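Local coordinates for protein CDA peptide synthetase I (Streptomyces coelicolor, PDB 5DU9) that forms a condensation domain, of the CoA-dependent acyltransferase clan, in a large multidomain peptide synthetase, at residues V8-T13 and D193-V198; T34-E39 and Y152-H157; L103-L108 and H140-L145. The protein carries 1 engineered substitution. All blocks are in the same frame, centred on the assembly; numbering follows the deposited sequence.

Interaction 1 of 3, residues V8-T13 and D193-V198; sequences VRHGLT and DTDRMV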
ATOM      1  N   VAL A   8     -14.362  22.297  14.424  1.00 40.88           N
ATOM      2  CA  VAL A   8     -14.044  22.421  13.008  1.00 35.26           C
ATOM      3  C   VAL A   8     -14.392  21.131  12.278  1.00 30.58           C
ATOM      4  O   VAL A   8     -14.040  20.037  12.725  1.00 32.78           O
ATOM      5  CB  VAL A   8     -12.553  22.752  12.784  1.00 39.55           C
ATOM      6  CG1 VAL A   8     -12.222  22.798  11.292  1.00 40.52           C
ATOM      7  CG2 VAL A   8     -12.202  24.075  13.442  1.00 44.69           C
ATOM      8  N   ARG A   9     -15.091  21.272  11.157  1.00 30.38           N
ATOM      9  CA  ARG A   9     -15.446  20.138  10.315  1.00 28.43           C
ATOM     10  C   ARG A   9     -14.524  20.074   9.104  1.00 29.74           C
ATOM     11  O   ARG A   9     -14.649  20.866   8.170  1.00 34.25           O
ATOM     12  CB  ARG A   9     -16.905  20.238   9.878  1.00 29.98           C
ATOM     13  CG  ARG A   9     -17.867  20.212  11.046  1.00 31.13           C
ATOM     14  CD  ARG A   9     -19.309  20.176  10.596  1.00 32.91           C
ATOM     15  NE  ARG A   9     -20.215  20.063  11.735  1.00 34.09           N
ATOM     16  CZ  ARG A   9     -21.531  19.924  11.637  1.00 35.42           C
ATOM     17  NH1 ARG A   9     -22.115  19.883  10.446  1.00 41.08           N
ATOM     18  NH2 ARG A   9     -22.267  19.826  12.735  1.00 40.82           N
ATOM     19  N   HIS A  10     -13.597  19.123   9.133  1.00 25.06           N
ATOM     20  CA  HIS A  10     -12.583  19.006   8.095  1.00 23.78           C
ATOM     21  C   HIS A  10     -13.086  18.189   6.913  1.00 24.69           C
ATOM     22  O   HIS A  10     -13.737  17.162   7.088  1.00 22.03           O
ATOM     23  CB  HIS A  10     -11.315  18.371   8.668  1.00 22.61           C
ATOM     24  CG  HIS A  10     -10.663  19.187   9.740  1.00 23.97           C
ATOM     25  ND1 HIS A  10      -9.826  20.246   9.464  1.00 25.16           N
ATOM     26  CD2 HIS A  10     -10.718  19.096  11.090  1.00 24.74           C
ATOM     27  CE1 HIS A  10      -9.398  20.777  10.595  1.00 31.07           C
ATOM     28  NE2 HIS A  10      -9.927  20.098  11.598  1.00 26.62           N
ATOM     29  N   GLY A  11     -12.782  18.654   5.706  1.00 22.59           N
ATOM     30  CA  GLY A  11     -13.166  17.935   4.507  1.00 21.70           C
ATOM     31  C   GLY A  11     -12.337  16.680   4.338  1.00 20.69           C
ATOM     32  O   GLY A  11     -11.173  16.639   4.736  1.00 19.71           O
ATOM     33  N   LEU A  12     -12.946  15.647   3.765  1.00 19.07           N
ATOM     34  CA  LEU A  12     -12.239  14.412   3.445  1.00 17.53           C
ATOM     35  C   LEU A  12     -11.518  14.538   2.116  1.00 17.32           C
ATOM     36  O   LEU A  12     -11.970  15.255   1.222  1.00 18.30           O
ATOM     37  CB  LEU A  12     -13.204  13.227   3.376  1.00 17.12           C
ATOM     38  CG  LEU A  12     -13.579  12.519   4.673  1.00 17.51           C
ATOM     39  CD1 LEU A  12     -14.320  13.465   5.608  1.00 21.05           C
ATOM     40  CD2 LEU A  12     -14.426  11.294   4.360  1.00 16.68           C
ATOM     41  N   THR A  13     -10.400  13.834   1.984  1.00 16.25           N
ATOM     42  CA  THR A  13      -9.757  13.686   0.688  1.00 16.25           C
ATOM     43  C   THR A  13     -10.631  12.795  -0.179  1.00 16.01           C
ATOM     44  O   THR A  13     -11.532  12.128   0.324  1.00 15.83           O
ATOM     45  CB  THR A  13      -8.373  13.053   0.794  1.00 15.20           C
ATOM     46  OG1 THR A  13      -8.520  11.702   1.243  1.00 14.77           O
ATOM     47  CG2 THR A  13      -7.489  13.829   1.769  1.00 15.45           C
ATOM     48  N   ASP A 193      -0.138  19.894   6.194  1.00 20.00           N
ATOM     49  CA  ASP A 193      -1.506  20.195   6.600  1.00 20.57           C
ATOM     50  C   ASP A 193      -2.535  19.547   5.683  1.00 20.70           C
ATOM     51  O   ASP A 193      -2.498  19.720   4.465  1.00 19.28           O
ATOM     52  CB  ASP A 193      -1.725  21.708   6.630  1.00 21.84           C
ATOM     53  CG  ASP A 193      -3.128  22.077   7.046  1.00 30.77           C
ATOM     54  OD1 ASP A 193      -3.425  22.006   8.257  1.00 30.45           O
ATOM     55  OD2 ASP A 193      -3.936  22.430   6.166  1.00 26.31           O
ATOM     56  N   THR A 194      -3.467  18.816   6.282  1.00 19.71           N
ATOM     57  CA  THR A 194      -4.467  18.079   5.521  1.00 19.07           C
ATOM     58  C   THR A 194      -5.455  19.019   4.832  1.00 19.68           C
ATOM     59  O   THR A 194      -5.828  18.790   3.685  1.00 19.15           O
ATOM     60  CB  THR A 194      -5.241  17.099   6.422  1.00 19.14           C
ATOM     61  OG1 THR A 194      -4.321  16.185   7.033  1.00 18.66           O
ATOM     62  CG2 THR A 194      -6.264  16.310   5.617  1.00 18.62           C
ATOM     63  N   ASP A 195      -5.879  20.071   5.525  1.00 20.90           N
ATOM     64  CA  ASP A 195      -6.858  20.992   4.954  1.00 21.68           C
ATOM     65  C   ASP A 195      -6.355  21.576   3.636  1.00 21.42           C
ATOM     66  O   ASP A 195      -7.109  21.682   2.673  1.00 21.44           O
ATOM     67  CB  ASP A 195      -7.187  22.125   5.932  1.00 23.17           C
ATOM     68  CG  ASP A 195      -8.092  21.678   7.071  1.00 23.73           C
ATOM     69  OD1 ASP A 195      -8.848  20.699   6.902  1.00 24.44           O
ATOM     70  OD2 ASP A 195      -8.061  22.327   8.137  1.00 29.34           O
ATOM     71  N   ARG A 196      -5.079  21.943   3.587  1.00 21.29           N
ATOM     72  CA  ARG A 196      -4.513  22.506   2.367  1.00 21.17           C
ATOM     73  C   ARG A 196      -4.421  21.454   1.264  1.00 19.90           C
ATOM     74  O   ARG A 196      -4.606  21.767   0.088  1.00 19.90           O
ATOM     75  CB  ARG A 196      -3.134  23.110   2.634  1.00 21.48           C
ATOM     76  CG  ARG A 196      -3.183  24.459   3.324  1.00 23.40           C
ATOM     77  CD  ARG A 196      -1.825  25.141   3.298  1.00 25.21           C
ATOM     78  NE  ARG A 196      -1.009  24.778   4.454  1.00 26.99           N
ATOM     79  CZ  ARG A 196       0.292  24.495   4.417  1.00 29.12           C
ATOM     80  NH1 ARG A 196       0.964  24.507   3.272  1.00 25.68           N
ATOM     81  NH2 ARG A 196       0.923  24.189   5.541  1.00 26.26           N
ATOM     82  N   MET A 197      -4.133  20.212   1.647  1.00 18.93           N
ATOM     83  CA  MET A 197      -4.072  19.105   0.697  1.00 17.80           C
ATOM     84  C   MET A 197      -5.456  18.870   0.084  1.00 17.92           C
ATOM     85  O   MET A 197      -5.595  18.699  -1.127  1.00 17.59           O
ATOM     86  CB  MET A 197      -3.549  17.835   1.391  1.00 16.98           C
ATOM     87  CG  MET A 197      -3.337  16.640   0.466  1.00 17.00           C
ATOM     88  SD  MET A 197      -2.356  15.318   1.232  1.00 15.09           S
ATOM     89  CE  MET A 197      -3.414  14.820   2.591  1.00 16.53           C
ATOM     90  N   VAL A 198      -6.482  18.874   0.925  1.00 18.53           N
ATOM     91  CA  VAL A 198      -7.856  18.720   0.456  1.00 18.90           C
ATOM     92  C   VAL A 198      -8.264  19.894  -0.439  1.00 19.73           C
ATOM     93  O   VAL A 198      -8.932  19.706  -1.455  1.00 19.76           O
ATOM     94  CB  VAL A 198      -8.828  18.598   1.650  1.00 19.61           C
ATOM     95  CG1 VAL A 198     -10.287  18.692   1.200  1.00 23.06           C
ATOM     96  CG2 VAL A 198      -8.581  17.288   2.379  1.00 18.88           C
TER
HETATM   97  O   HOH W   1      -9.075  18.125   6.090  1.00 18.46           O
HETATM   98  O   HOH W   2     -11.362  21.044   5.198  1.00 25.82           O
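His-10 and Asp-195 supply the polar half of this contact. The ring nitrogen ND1 of His-10 donates to OD1 of Asp-195 over 2.8 Å, and the N-H...O angle of 163° shows a fairly straight bond. OD1 takes it on the syn lone pair and lies at the ring edge, close to the ring plane. Ring and carboxylate are nearly coplanar, 20° apart. OD2 of Asp-195 adds a weak, bent bond to the same ND1. The carboxylate would be expected to stabilise a protonated ring. A water accepts from Gly-11 N at 2.8 Å and donates to Asp-195 OD1, so that OD1 also ties the helix start to the loop backbone.

The Val-198 methyls pack against the loop. CG1, anti to the backbone N (chi1 170°), lies near Leu-12 O; CG2, anti to the carbonyl carbon, sits 3.6 Å from Gly-11 O and meets Thr-13 CG2, methyl on methyl, at 3.7 Å.

In the second shell, Val-8 CG1 rests 3.5 Å above the plane of the His-10 ring, offset toward its rim. Asp-193 OD2 accepts from Arg-196 N at 2.9 Å, and Thr-13 OG1 bonds to Met-308 O and to Gln-16 N. The contact thus pairs a His-carboxylate hydrogen bond with two N-caps, Thr-13 for helix 14-24 and Asp-193 for helix 194-205, where the loop lies against the first turn of the later helix.

Interaction 2 of 3, residues T34-E39 and Y152-H157; sequences TGSCLE and YYLGVH
An antiparallel ladder in the interior of a mixed sheet joins Thr-34, Ser-36 and Leu-38 to Val-156, Leu-154 and Tyr-152. The strand axes are 4.7 Å apart at closest and run at 166°, and these three pairs are each hydrogen-bonded in both directions. The central one has Ser-36 N to Leu-154 O at 3.1 Å and Leu-154 N to Ser-36 O at 3.0 Å. Gly-35 with Gly-155 and Cys-37 with Tyr-153 are the non-hydrogen-bonded pairs between them.

Packing is tight where Thr-34 OG1 meets Val-156 CG2 at 3.1 Å. Each of the two atoms lies between its own backbone N and carbonyl carbon (Thr-34 chi1 55°, Val-156 chi1 -60°), and this shared position brings them together. On the other face, the Tyr-153 ring extends over the backbone of Gly-155, whose N is 3.6 Å from the ring plane; the missing side chain there gives the phenol its place. Its OH bonds to Asp-125, and a water donates both to that OH and to Thr-34 O.

Helix 163-182 packs on the face of Ser-36, Leu-38, Tyr-152 and Leu-154, with Tyr-170 bonding Ser-36 OG. Strand 379-384 flanks strand 33-40 on its other edge, and strand 138-146 flanks strand 149-157.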
ATOM      1  N   THR A  34      -6.038  -2.299   7.401  1.00 13.36           N
ATOM      2  CA  THR A  34      -4.776  -2.570   6.728  1.00 14.05           C
ATOM      3  C   THR A  34      -3.654  -2.553   7.748  1.00 14.00           C
ATOM      4  O   THR A  34      -3.863  -2.196   8.907  1.00 13.01           O
ATOM      5  CB  THR A  34      -4.500  -1.539   5.625  1.00 17.20           C
ATOM      6  OG1 THR A  34      -4.562  -0.222   6.181  1.00 18.95           O
ATOM      7  CG2 THR A  34      -5.531  -1.657   4.525  1.00 16.59           C
ATOM      8  N   GLY A  35      -2.459  -2.945   7.331  1.00 15.33           N
ATOM      9  CA  GLY A  35      -1.357  -2.956   8.266  1.00 17.87           C
ATOM     10  C   GLY A  35      -0.005  -3.249   7.666  1.00 18.58           C
ATOM     11  O   GLY A  35       0.122  -3.711   6.531  1.00 16.61           O
ATOM     12  N   SER A  36       1.016  -2.964   8.464  1.00 15.73           N
ATOM     13  CA  SER A  36       2.388  -3.299   8.127  1.00 14.76           C
ATOM     14  C   SER A  36       3.111  -3.522   9.439  1.00 15.50           C
ATOM     15  O   SER A  36       2.524  -3.346  10.507  1.00 15.17           O
ATOM     16  CB  SER A  36       3.059  -2.191   7.321  1.00 15.47           C
ATOM     17  OG  SER A  36       3.187  -1.015   8.102  1.00 19.22           O
ATOM     18  N   CYS A  37       4.379  -3.896   9.369  1.00 16.30           N
ATOM     19  CA  CYS A  37       5.181  -4.002  10.576  1.00 17.66           C
ATOM     20  C   CYS A  37       6.642  -3.710  10.281  1.00 22.74           C
ATOM     21  O   CYS A  37       7.045  -3.667   9.121  1.00 20.41           O
ATOM     22  CB  CYS A  37       5.037  -5.389  11.207  1.00 18.88           C
ATOM     23  SG  CYS A  37       5.707  -6.750  10.224  1.00 23.79           S
ATOM     24  N   LEU A  38       7.409  -3.478  11.343  1.00 18.79           N
ATOM     25  CA  LEU A  38       8.860  -3.358  11.259  1.00 17.03           C
ATOM     26  C   LEU A  38       9.505  -4.559  11.923  1.00 23.01           C
ATOM     27  O   LEU A  38       9.205  -4.869  13.074  1.00 18.73           O
ATOM     28  CB  LEU A  38       9.363  -2.084  11.945  1.00 19.52           C
ATOM     29  CG  LEU A  38       8.990  -0.712  11.392  1.00 18.82           C
ATOM     30  CD1 LEU A  38       9.611   0.357  12.273  1.00 26.64           C
ATOM     31  CD2 LEU A  38       9.438  -0.544   9.947  1.00 23.61           C
ATOM     32  N   GLU A  39      10.386  -5.234  11.195  1.00 20.14           N
ATOM     33  CA  GLU A  39      11.218  -6.268  11.779  1.00 21.43           C
ATOM     34  C   GLU A  39      12.474  -5.597  12.308  1.00 28.32           C
ATOM     35  O   GLU A  39      13.254  -5.040  11.538  1.00 26.04           O
ATOM     36  CB  GLU A  39      11.542  -7.346  10.749  1.00 22.70           C
ATOM     37  CG  GLU A  39      10.308  -8.089  10.262  1.00 26.46           C
ATOM     38  CD  GLU A  39      10.615  -9.108   9.184  1.00 36.90           C
ATOM     39  OE1 GLU A  39      11.633  -8.945   8.478  1.00 44.82           O
ATOM     40  OE2 GLU A  39       9.838 -10.077   9.044  1.00 42.06           O
ATOM     41  N   TYR A 152       7.421  -4.481  15.379  1.00 18.17           N
ATOM     42  CA  TYR A 152       6.453  -3.423  15.646  1.00 20.32           C
ATOM     43  C   TYR A 152       5.326  -3.512  14.638  1.00 20.02           C
ATOM     44  O   TYR A 152       5.559  -3.364  13.442  1.00 17.72           O
ATOM     45  CB  TYR A 152       7.101  -2.036  15.575  1.00 18.41           C
ATOM     46  CG  TYR A 152       6.182  -0.935  16.061  1.00 18.90           C
ATOM     47  CD1 TYR A 152       5.116  -0.491  15.284  1.00 21.99           C
ATOM     48  CD2 TYR A 152       6.367  -0.355  17.308  1.00 25.26           C
ATOM     49  CE1 TYR A 152       4.267   0.503  15.736  1.00 17.31           C
ATOM     50  CE2 TYR A 152       5.528   0.641  17.763  1.00 23.62           C
ATOM     51  CZ  TYR A 152       4.480   1.065  16.973  1.00 22.97           C
ATOM     52  OH  TYR A 152       3.639   2.053  17.430  1.00 21.16           O
ATOM     53  N   TYR A 153       4.109  -3.742  15.128  1.00 16.67           N
ATOM     54  CA  TYR A 153       2.927  -3.830  14.277  1.00 16.77           C
ATOM     55  C   TYR A 153       2.139  -2.533  14.277  1.00 14.40           C
ATOM     56  O   TYR A 153       1.779  -2.010  15.329  1.00 15.96           O
ATOM     57  CB  TYR A 153       2.025  -4.976  14.740  1.00 17.79           C
ATOM     58  CG  TYR A 153       0.613  -4.947  14.178  1.00 15.27           C
ATOM     59  CD1 TYR A 153       0.365  -5.208  12.836  1.00 17.58           C
ATOM     60  CD2 TYR A 153      -0.474  -4.690  15.003  1.00 20.43           C
ATOM     61  CE1 TYR A 153      -0.925  -5.196  12.329  1.00 15.55           C
ATOM     62  CE2 TYR A 153      -1.767  -4.678  14.505  1.00 19.33           C
ATOM     63  CZ  TYR A 153      -1.987  -4.937  13.171  1.00 19.13           C
ATOM     64  OH  TYR A 153      -3.278  -4.927  12.684  1.00 19.71           O
ATOM     65  N   LEU A 154       1.874  -2.036  13.075  1.00 15.54           N
ATOM     66  CA  LEU A 154       1.026  -0.874  12.866  1.00 13.56           C
ATOM     67  C   LEU A 154      -0.228  -1.301  12.122  1.00 13.37           C
ATOM     68  O   LEU A 154      -0.186  -1.573  10.920  1.00 15.50           O
ATOM     69  CB  LEU A 154       1.768   0.209  12.078  1.00 14.06           C
ATOM     70  CG  LEU A 154       0.930   1.410  11.624  1.00 17.25           C
ATOM     71  CD1 LEU A 154       0.391   2.185  12.811  1.00 16.74           C
ATOM     72  CD2 LEU A 154       1.746   2.316  10.715  1.00 19.73           C
ATOM     73  N   GLY A 155      -1.335  -1.378  12.854  1.00 12.57           N
ATOM     74  CA  GLY A 155      -2.627  -1.677  12.271  1.00 15.31           C
ATOM     75  C   GLY A 155      -3.397  -0.382  12.165  1.00 14.24           C
ATOM     76  O   GLY A 155      -3.355   0.440  13.077  1.00 14.23           O
ATOM     77  N   VAL A 156      -4.092  -0.190  11.051  1.00 13.43           N
ATOM     78  CA  VAL A 156      -4.841   1.038  10.844  1.00 14.26           C
ATOM     79  C   VAL A 156      -6.151   0.757  10.145  1.00 14.85           C
ATOM     80  O   VAL A 156      -6.361  -0.328   9.596  1.00 14.70           O
ATOM     81  CB  VAL A 156      -4.047   2.064  10.000  1.00 13.84           C
ATOM     82  CG1 VAL A 156      -2.735   2.433  10.682  1.00 15.70           C
ATOM     83  CG2 VAL A 156      -3.786   1.529   8.588  1.00 14.38           C
ATOM     84  N   HIS A 157      -7.037   1.743  10.187  1.00 16.44           N
ATOM     85  CA  HIS A 157      -8.132   1.802   9.241  1.00 13.74           C
ATOM     86  C   HIS A 157      -7.601   2.530   8.021  1.00 15.15           C
ATOM     87  O   HIS A 157      -6.942   3.556   8.156  1.00 13.28           O
ATOM     88  CB  HIS A 157      -9.345   2.521   9.812  1.00 17.51           C
ATOM     89  CG  HIS A 157     -10.598   2.263   9.040  1.00 15.81           C
ATOM     90  ND1 HIS A 157     -10.783   2.719   7.753  1.00 14.20           N
ATOM     91  CD2 HIS A 157     -11.717   1.575   9.364  1.00 18.33           C
ATOM     92  CE1 HIS A 157     -11.971   2.331   7.320  1.00 14.87           C
ATOM     93  NE2 HIS A 157     -12.554   1.631   8.276  1.00 19.91           N
TER
HETATM   94  O   HOH W   3      -5.123  -3.677  10.928  1.00 17.79           O
HETATM   95  O   HOH W   4       0.843  -0.117   8.893  1.00 41.65           O

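Interaction 3 of 3, residues L103-L108 and H140-L145; sequences LRHIDL and HALFTL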
ATOM      1  N   LEU A 103       0.449   1.367  23.286  1.00 24.83           N
ATOM      2  CA  LEU A 103       1.422   0.465  22.691  1.00 24.73           C
ATOM      3  C   LEU A 103       1.455  -0.819  23.503  1.00 27.98           C
ATOM      4  O   LEU A 103       1.937  -0.841  24.640  1.00 27.70           O
ATOM      5  CB  LEU A 103       2.814   1.095  22.635  1.00 26.03           C
ATOM      6  CG  LEU A 103       3.906   0.168  22.088  1.00 23.44           C
ATOM      7  CD1 LEU A 103       3.627  -0.206  20.643  1.00 22.12           C
ATOM      8  CD2 LEU A 103       5.271   0.817  22.222  1.00 24.37           C
ATOM      9  N   ARG A 104       0.925  -1.888  22.926  1.00 22.09           N
ATOM     10  CA  ARG A 104       0.953  -3.179  23.590  1.00 27.09           C
ATOM     11  C   ARG A 104       2.369  -3.735  23.564  1.00 28.81           C
ATOM     12  O   ARG A 104       3.111  -3.516  22.606  1.00 24.27           O
ATOM     13  CB  ARG A 104      -0.004  -4.164  22.920  1.00 28.36           C
ATOM     14  CG  ARG A 104      -1.464  -3.745  22.924  1.00 29.41           C
ATOM     15  CD  ARG A 104      -2.329  -4.856  22.352  1.00 35.02           C
ATOM     16  NE  ARG A 104      -3.722  -4.452  22.165  1.00 30.54           N
ATOM     17  CZ  ARG A 104      -4.681  -4.590  23.077  1.00 25.17           C
ATOM     18  NH1 ARG A 104      -4.415  -5.115  24.264  1.00 34.53           N
ATOM     19  NH2 ARG A 104      -5.916  -4.193  22.801  1.00 50.87           N
ATOM     20  N   HIS A 105       2.741  -4.437  24.627  1.00 25.25           N
ATOM     21  CA  HIS A 105       3.962  -5.233  24.629  1.00 28.03           C
ATOM     22  C   HIS A 105       3.612  -6.698  24.788  1.00 26.56           C
ATOM     23  O   HIS A 105       3.097  -7.115  25.825  1.00 29.07           O
ATOM     24  CB  HIS A 105       4.916  -4.818  25.742  1.00 28.56           C
ATOM     25  CG  HIS A 105       6.211  -5.569  25.718  1.00 36.18           C
ATOM     26  ND1 HIS A 105       6.953  -5.822  26.850  1.00 43.70           N
ATOM     27  CD2 HIS A 105       6.890  -6.131  24.689  1.00 30.89           C
ATOM     28  CE1 HIS A 105       8.036  -6.504  26.521  1.00 36.85           C
ATOM     29  NE2 HIS A 105       8.022  -6.704  25.216  1.00 32.33           N
ATOM     30  N   ILE A 106       3.895  -7.468  23.747  1.00 26.43           N
ATOM     31  CA  ILE A 106       3.639  -8.897  23.747  1.00 26.09           C
ATOM     32  C   ILE A 106       4.969  -9.633  23.702  1.00 27.34           C
ATOM     33  O   ILE A 106       5.644  -9.653  22.673  1.00 25.72           O
ATOM     34  CB  ILE A 106       2.751  -9.300  22.562  1.00 28.33           C
ATOM     35  CG1 ILE A 106       1.409  -8.567  22.664  1.00 40.78           C
ATOM     36  CG2 ILE A 106       2.540 -10.811  22.538  1.00 31.26           C
ATOM     37  CD1 ILE A 106       0.491  -8.766  21.489  1.00 38.25           C
ATOM     38  N   ASP A 107       5.341 -10.223  24.832  1.00 31.19           N
ATOM     39  CA  ASP A 107       6.611 -10.920  24.958  1.00 30.05           C
ATOM     40  C   ASP A 107       6.464 -12.370  24.512  1.00 30.50           C
ATOM     41  O   ASP A 107       5.948 -13.207  25.248  1.00 32.11           O
ATOM     42  CB  ASP A 107       7.114 -10.846  26.403  1.00 35.96           C
ATOM     43  CG  ASP A 107       8.526 -11.385  26.565  1.00 40.76           C
ATOM     44  OD1 ASP A 107       9.062 -11.975  25.605  1.00 36.58           O
ATOM     45  OD2 ASP A 107       9.101 -11.223  27.662  1.00 45.81           O
ATOM     46  N   LEU A 108       6.922 -12.654  23.296  1.00 29.64           N
ATOM     47  CA  LEU A 108       6.901 -14.009  22.764  1.00 30.02           C
ATOM     48  C   LEU A 108       8.281 -14.654  22.867  1.00 34.66           C
ATOM     49  O   LEU A 108       8.531 -15.704  22.276  1.00 35.34           O
ATOM     50  CB  LEU A 108       6.415 -14.000  21.313  1.00 28.03           C
ATOM     51  CG  LEU A 108       5.002 -13.441  21.116  1.00 28.61           C
ATOM     52  CD1 LEU A 108       4.667 -13.291  19.639  1.00 30.53           C
ATOM     53  CD2 LEU A 108       3.970 -14.325  21.807  1.00 34.46           C
ATOM     54  N   HIS A 140      -1.491  -0.631  17.824  1.00 17.90           N
ATOM     55  CA  HIS A 140      -0.037  -0.696  17.908  1.00 15.90           C
ATOM     56  C   HIS A 140       0.411  -1.780  18.872  1.00 18.48           C
ATOM     57  O   HIS A 140      -0.083  -1.866  19.997  1.00 19.00           O
ATOM     58  CB  HIS A 140       0.531   0.651  18.354  1.00 19.79           C
ATOM     59  CG  HIS A 140       0.117   1.797  17.487  1.00 18.14           C
ATOM     60  ND1 HIS A 140       0.983   2.420  16.614  1.00 19.23           N
ATOM     61  CD2 HIS A 140      -1.071   2.432  17.354  1.00 18.86           C
ATOM     62  CE1 HIS A 140       0.346   3.390  15.984  1.00 19.55           C
ATOM     63  NE2 HIS A 140      -0.902   3.417  16.413  1.00 18.29           N
ATOM     64  N   ALA A 141       1.352  -2.603  18.427  1.00 16.81           N
ATOM     65  CA  ALA A 141       1.921  -3.629  19.290  1.00 19.92           C
ATOM     66  C   ALA A 141       3.408  -3.809  19.033  1.00 20.72           C
ATOM     67  O   ALA A 141       3.854  -3.833  17.887  1.00 20.63           O
ATOM     68  CB  ALA A 141       1.194  -4.951  19.094  1.00 20.23           C
ATOM     69  N   LEU A 142       4.162  -3.923  20.121  1.00 19.58           N
ATOM     70  CA  LEU A 142       5.570  -4.282  20.066  1.00 24.91           C
ATOM     71  C   LEU A 142       5.707  -5.725  20.518  1.00 23.51           C
ATOM     72  O   LEU A 142       5.341  -6.061  21.642  1.00 23.53           O
ATOM     73  CB  LEU A 142       6.410  -3.361  20.954  1.00 24.10           C
ATOM     74  CG  LEU A 142       7.909  -3.676  21.008  1.00 28.03           C
ATOM     75  CD1 LEU A 142       8.574  -3.363  19.673  1.00 27.54           C
ATOM     76  CD2 LEU A 142       8.581  -2.920  22.142  1.00 28.97           C
ATOM     77  N   PHE A 143       6.207  -6.577  19.631  1.00 20.76           N
ATOM     78  CA  PHE A 143       6.479  -7.966  19.975  1.00 25.14           C
ATOM     79  C   PHE A 143       7.953  -8.150  20.309  1.00 25.33           C
ATOM     80  O   PHE A 143       8.817  -7.624  19.611  1.00 25.95           O
ATOM     81  CB  PHE A 143       6.098  -8.900  18.826  1.00 22.91           C
ATOM     82  CG  PHE A 143       4.640  -8.883  18.481  1.00 20.28           C
ATOM     83  CD1 PHE A 143       3.762  -9.766  19.089  1.00 22.85           C
ATOM     84  CD2 PHE A 143       4.146  -7.996  17.539  1.00 18.73           C
ATOM     85  CE1 PHE A 143       2.420  -9.757  18.768  1.00 24.32           C
ATOM     86  CE2 PHE A 143       2.803  -7.986  17.215  1.00 22.75           C
ATOM     87  CZ  PHE A 143       1.942  -8.870  17.829  1.00 20.96           C
ATOM     88  N   THR A 144       8.228  -8.885  21.382  1.00 27.83           N
ATOM     89  CA  THR A 144       9.571  -9.385  21.655  1.00 27.18           C
ATOM     90  C   THR A 144       9.633 -10.819  21.140  1.00 30.02           C
ATOM     91  O   THR A 144       8.797 -11.645  21.507  1.00 31.14           O
ATOM     92  CB  THR A 144       9.915  -9.335  23.154  1.00 28.91           C
ATOM     93  OG1 THR A 144       9.803  -7.988  23.631  1.00 33.10           O
ATOM     94  CG2 THR A 144      11.334  -9.841  23.402  1.00 29.96           C
ATOM     95  N   LEU A 145      10.616 -11.114  20.292  1.00 30.73           N
ATOM     96  CA  LEU A 145      10.668 -12.406  19.602  1.00 28.06           C
ATOM     97  C   LEU A 145      11.774 -13.344  20.072  1.00 35.38           C
ATOM     98  O   LEU A 145      11.866 -14.478  19.598  1.00 54.82           O
ATOM     99  CB  LEU A 145      10.838 -12.181  18.103  1.00 26.87           C
ATOM    100  CG  LEU A 145       9.756 -11.354  17.412  1.00 26.42           C
ATOM    101  CD1 LEU A 145      10.041 -11.291  15.920  1.00 29.30           C
ATOM    102  CD2 LEU A 145       8.369 -11.922  17.673  1.00 28.43           C
TER
HETATM  103  O   HOH W   5      -2.732  -3.000  19.799  1.00 21.29           O
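Strand 103-107 runs parallel to strand 140-145, the axes approaching to 4.4 Å and crossing at -24°. The backbone bonds step between the strands as a parallel ladder requires: Leu-142 N donates to Arg-104 O at 2.7 Å, Ile-106 N to Leu-142 O at 2.9 Å, and Thr-144 N to Ile-106 O. A last bond, Leu-108 N to Thr-144 O, is more bent and carries the pairing past the end of strand 103-107.

On one face, the His-105 ring leans out from its strand and across, toward Thr-144 on the neighbouring strand. Its CG is anti to the backbone N (chi1 -177°), and NE2 meets Thr-144 OG1 at 2.7 Å in a nearly straight hydrogen bond (173°) whose donor is not settled. Both OG1 and Leu-142 O lie at the edge of the imidazole. Leu-103 CD1 packs on the same face, 3.9 Å from His-140 CB.

On the other face, Ile-106 and Phe-143 lie side by side, Ile-106 CD1 touching Phe-143 CE1 at 3.5 Å. Leu-108 CD1 comes to 3.7 Å from Phe-143 CD1, so two aliphatic tips share one ring. At the start of the pairing, a water accepts from Arg-104 NE and donates to His-140 O.

The two strands and helix 114-126 make a beta-alpha-beta unit. Trp-121 of that helix meets Phe-143 edge-to-face and also touches Ile-106. On the face of Leu-103, His-105 and Leu-142, helix 46-58 packs on the two leucines, with His-46 stacked on His-105; strand 149-157 continues the sheet beyond strand 138-146.

In the fold
Along the chain the segments come in the order 8-13, 34-39, 103-108, 140-145, 152-157, 193-198, so interaction 1 encloses interaction 2, which encloses interaction 3. The last two share one mixed sheet, their centres 12 Å apart. Strands 138-146 and 149-157 are consecutive and adjacent, and Tyr-153 N lies 2.8 Å from Ala-141 O, a probable hydrogen bond linking the two ladders. Interaction 1 stands apart, its centre 24 Å from that of interaction 2 and 33 Å from that of interaction 3. It adds no strand to the sheet. The side chains of Thr-13 and Thr-34 lie about 8 and 6 Å from the bound (2S)-2-amino-N-butyl-propanamide, near its pocket but not lining it.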